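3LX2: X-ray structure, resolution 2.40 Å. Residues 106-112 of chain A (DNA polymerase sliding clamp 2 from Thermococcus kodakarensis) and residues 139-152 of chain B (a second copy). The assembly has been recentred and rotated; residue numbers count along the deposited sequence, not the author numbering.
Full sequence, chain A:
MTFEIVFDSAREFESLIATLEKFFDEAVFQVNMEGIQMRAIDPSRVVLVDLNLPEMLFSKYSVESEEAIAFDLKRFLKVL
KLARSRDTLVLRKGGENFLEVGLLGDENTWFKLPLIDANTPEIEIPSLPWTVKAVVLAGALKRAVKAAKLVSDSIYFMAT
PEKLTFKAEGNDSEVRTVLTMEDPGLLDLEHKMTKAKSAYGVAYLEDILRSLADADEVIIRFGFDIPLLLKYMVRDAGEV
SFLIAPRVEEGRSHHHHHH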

# COMPACT_ATOMS: atom_id res chain seq x y z
N ASP A 106 0.62 21.83 -12.22
CA ASP A 106 1.93 22.50 -12.32
C ASP A 106 2.55 22.36 -13.73
O ASP A 106 3.21 23.27 -14.21
CB ASP A 106 2.87 21.96 -11.24
CG ASP A 106 2.35 22.24 -9.83
OD1 ASP A 106 1.65 23.28 -9.64
OD2 ASP A 106 2.63 21.41 -8.92
N GLU A 107 2.32 21.19 -14.35
CA GLU A 107 2.44 21.02 -15.82
C GLU A 107 1.06 20.79 -16.50
O GLU A 107 0.04 20.54 -15.84
CB GLU A 107 3.38 19.88 -16.19
CG GLU A 107 4.69 19.84 -15.41
CD GLU A 107 4.51 19.25 -13.99
OE1 GLU A 107 5.07 19.83 -12.99
OE2 GLU A 107 3.80 18.20 -13.89
N ASN A 108 1.05 20.91 -17.84
CA ASN A 108 -0.11 20.63 -18.68
C ASN A 108 0.23 19.42 -19.55
O ASN A 108 1.20 19.44 -20.33
CB ASN A 108 -0.53 21.86 -19.55
CG ASN A 108 -1.08 23.06 -18.71
OD1 ASN A 108 -1.25 22.97 -17.50
ND2 ASN A 108 -1.34 24.20 -19.38
N THR A 109 -0.57 18.38 -19.39
CA THR A 109 -0.39 17.11 -20.09
C THR A 109 -1.65 16.90 -20.97
O THR A 109 -2.81 17.10 -20.49
CB THR A 109 -0.19 15.96 -19.08
OG1 THR A 109 1.08 16.10 -18.42
CG2 THR A 109 -0.18 14.62 -19.77
N TRP A 110 -1.41 16.55 -22.25
CA TRP A 110 -2.46 16.52 -23.27
C TRP A 110 -2.34 15.25 -24.03
O TRP A 110 -1.32 15.00 -24.72
CB TRP A 110 -2.37 17.69 -24.27
CG TRP A 110 -2.66 19.06 -23.76
CD1 TRP A 110 -1.73 20.01 -23.36
CD2 TRP A 110 -3.95 19.69 -23.59
NE1 TRP A 110 -2.35 21.19 -22.98
CE2 TRP A 110 -3.71 21.02 -23.10
CE3 TRP A 110 -5.26 19.30 -23.86
CZ2 TRP A 110 -4.74 21.93 -22.84
CZ3 TRP A 110 -6.28 20.20 -23.60
CH2 TRP A 110 -6.01 21.50 -23.09
N PHE A 111 -3.36 14.42 -23.90
CA PHE A 111 -3.44 13.14 -24.55
C PHE A 111 -4.40 13.21 -25.70
O PHE A 111 -5.40 13.94 -25.65
CB PHE A 111 -4.06 12.13 -23.59
CG PHE A 111 -3.12 11.57 -22.64
CD1 PHE A 111 -2.31 10.50 -23.00
CD2 PHE A 111 -3.00 12.12 -21.36
CE1 PHE A 111 -1.39 9.98 -22.10
CE2 PHE A 111 -2.08 11.61 -20.48
CZ PHE A 111 -1.28 10.53 -20.85
N LYS A 112 -4.15 12.38 -26.69
CA LYS A 112 -5.15 12.13 -27.73
C LYS A 112 -5.51 10.64 -27.83
O LYS A 112 -4.62 9.77 -27.99
CB LYS A 112 -4.72 12.68 -29.06
CG LYS A 112 -5.09 14.12 -29.18
CD LYS A 112 -4.94 14.66 -30.59
CE LYS A 112 -3.50 14.99 -30.85
NZ LYS A 112 -3.40 16.03 -31.90
N GLY B 139 9.69 16.12 -9.97
CA GLY B 139 8.28 15.81 -10.05
C GLY B 139 7.78 15.98 -11.45
O GLY B 139 7.10 15.10 -11.99
N ALA B 140 8.13 17.12 -12.03
CA ALA B 140 7.80 17.40 -13.42
C ALA B 140 8.33 16.31 -14.38
O ALA B 140 7.57 15.74 -15.14
CB ALA B 140 8.34 18.82 -13.83
N LEU B 141 9.62 16.00 -14.36
CA LEU B 141 10.06 14.93 -15.24
C LEU B 141 9.39 13.59 -14.95
O LEU B 141 9.11 12.85 -15.86
CB LEU B 141 11.55 14.74 -15.20
CG LEU B 141 12.46 15.88 -15.67
CD1 LEU B 141 13.80 15.58 -15.09
CD2 LEU B 141 12.55 15.96 -17.19
N LYS B 142 9.16 13.24 -13.70
CA LYS B 142 8.49 11.94 -13.40
C LYS B 142 7.07 11.92 -13.95
O LYS B 142 6.58 10.87 -14.30
CB LYS B 142 8.37 11.64 -11.91
CG LYS B 142 9.62 11.46 -11.12
CD LYS B 142 9.20 10.99 -9.70
CE LYS B 142 10.15 11.45 -8.64
NZ LYS B 142 9.55 11.31 -7.24
N ARG B 143 6.38 13.06 -13.99
CA ARG B 143 5.03 12.95 -14.50
C ARG B 143 5.15 12.70 -15.96
O ARG B 143 4.50 11.81 -16.46
CB ARG B 143 4.16 14.15 -14.18
CG ARG B 143 3.60 14.08 -12.72
CD ARG B 143 3.52 15.52 -12.14
NE ARG B 143 3.78 15.52 -10.71
CZ ARG B 143 4.37 16.49 -10.04
NH1 ARG B 143 4.76 17.63 -10.66
NH2 ARG B 143 4.55 16.34 -8.73
N ALA B 144 6.06 13.41 -16.61
CA ALA B 144 6.19 13.38 -18.01
C ALA B 144 6.44 11.97 -18.51
O ALA B 144 5.74 11.46 -19.43
CB ALA B 144 7.29 14.29 -18.42
N VAL B 145 7.40 11.31 -17.87
CA VAL B 145 7.79 9.97 -18.23
C VAL B 145 6.66 9.06 -18.01
O VAL B 145 6.40 8.21 -18.83
CB VAL B 145 8.98 9.48 -17.34
CG1 VAL B 145 9.15 7.97 -17.44
CG2 VAL B 145 10.26 10.19 -17.77
N LYS B 146 5.95 9.26 -16.90
CA LYS B 146 4.88 8.37 -16.51
C LYS B 146 3.72 8.51 -17.52
O LYS B 146 3.17 7.50 -17.96
CB LYS B 146 4.45 8.69 -15.08
CG LYS B 146 4.25 7.48 -14.20
CD LYS B 146 3.93 7.93 -12.73
CE LYS B 146 5.26 8.21 -11.89
NZ LYS B 146 5.02 9.07 -10.66
N ALA B 147 3.39 9.73 -17.93
CA ALA B 147 2.40 9.91 -18.97
C ALA B 147 2.88 9.36 -20.36
O ALA B 147 2.12 8.69 -21.03
CB ALA B 147 1.94 11.38 -19.07
N ALA B 148 4.12 9.60 -20.75
CA ALA B 148 4.68 8.98 -21.97
C ALA B 148 4.58 7.42 -22.04
O ALA B 148 4.18 6.86 -23.06
CB ALA B 148 6.11 9.42 -22.19
N LYS B 149 4.92 6.75 -20.92
CA LYS B 149 4.86 5.28 -20.74
C LYS B 149 3.57 4.61 -21.15
O LYS B 149 3.59 3.47 -21.60
CB LYS B 149 5.04 4.96 -19.28
CG LYS B 149 5.65 3.61 -19.02
CD LYS B 149 5.53 3.25 -17.53
CE LYS B 149 6.14 1.88 -17.22
NZ LYS B 149 5.58 1.40 -15.93
N LEU B 150 2.45 5.31 -20.96
CA LEU B 150 1.11 4.93 -21.46
C LEU B 150 0.96 4.76 -22.97
O LEU B 150 0.11 4.00 -23.45
CB LEU B 150 0.12 6.01 -21.03
CG LEU B 150 -0.80 5.64 -19.89
CD1 LEU B 150 -0.27 4.58 -18.95
CD2 LEU B 150 -1.22 6.88 -19.15
N VAL B 151 1.75 5.51 -23.71
CA VAL B 151 1.59 5.64 -25.13
C VAL B 151 2.67 4.85 -25.88
O VAL B 151 2.45 4.39 -27.02
CB VAL B 151 1.70 7.13 -25.47
CG1 VAL B 151 2.22 7.36 -26.84
CG2 VAL B 151 0.35 7.82 -25.28
N SER B 152 3.82 4.67 -25.24
CA SER B 152 5.01 4.25 -25.93
C SER B 152 6.18 3.89 -24.99
O SER B 152 6.13 4.05 -23.78
CB SER B 152 5.46 5.36 -26.87
OG SER B 152 6.73 5.06 -27.42

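The strand of chain A and the helix of chain B meet through Glu A107, just before the strand, and Thr A109 and Phe A111 within it, burying 330 Å² in total. The intervening Asn A108 and Trp A110 project out of reach of the helix, as the alternation of an extended chain requires. On the helix, the contacting residues Ala B140, Arg B143 and Ala B147 are spaced three and four apart, and so fall along one side of it; Leu B150 and Val B151 extend the contact beyond them.

The polar end of the contact is a salt bridge. Glu A107 points its CA-to-CB bond toward the helix, and its chi1 (m) and chi2 (p) fold the side chain so that the carboxylate lies beside Ala B140 and Arg B143. Arg B143 also starts toward the strand, with chi1 m, but its chi2 (145°) and chi3 (-147°) both lie between wells. This course carries the guanidinium back along the helix toward its beginning, where Arg B143 NH1 lies 3.2 Å from Glu A107 OE1 and 3.4 Å from Glu A107 OE2. Both hydrogen bonds are weak: the first is bent, at 126°, whereas the second is nearly straight, at 168°, but long. OE1 lies at the edge of the guanidinium, near its plane. The aliphatic part of the arginine takes part as well, with Arg B143 CD 3.2 Å from Glu A107 OE2. Ala B140 suits this crowded corner because its methyl is small; its CB sits 3.5 Å from Glu A107 OE1. Gly B139 leaves room for the arginine itself, since a CB there would come within 3.0 Å of Arg B143 NH2.

Farther along, the contact becomes apolar. Ala B147 points toward the strand, and its CB packs 3.9 Å from Thr A109 CG2 and 3.8 Å from Phe A111 CZ, so that one methyl serves two strand residues. Thr A109, with chi1 m, offers its methyl to the alanine while OG1 is hydrogen-bonded elsewhere in the structure, leaving the buried hydroxyl satisfied.

Phe A111 leaves the strand sideways, yet chi1 of -82° carries the ring, with CZ at its end, to the helix, and chi2 of -83° sets how the ring is turned. Phe A111 CZ lies 4.0 Å from Leu B150 CD2, and Phe A111 CE1 lies 4.2 Å from Val B151 CG2, which approaches the ring edge near its plane. Val B151 is buried with chi1 t, whereas the exposed Leu B150, with both chi angles between wells (-105° and 26°), brings CD2 near CZ obliquely.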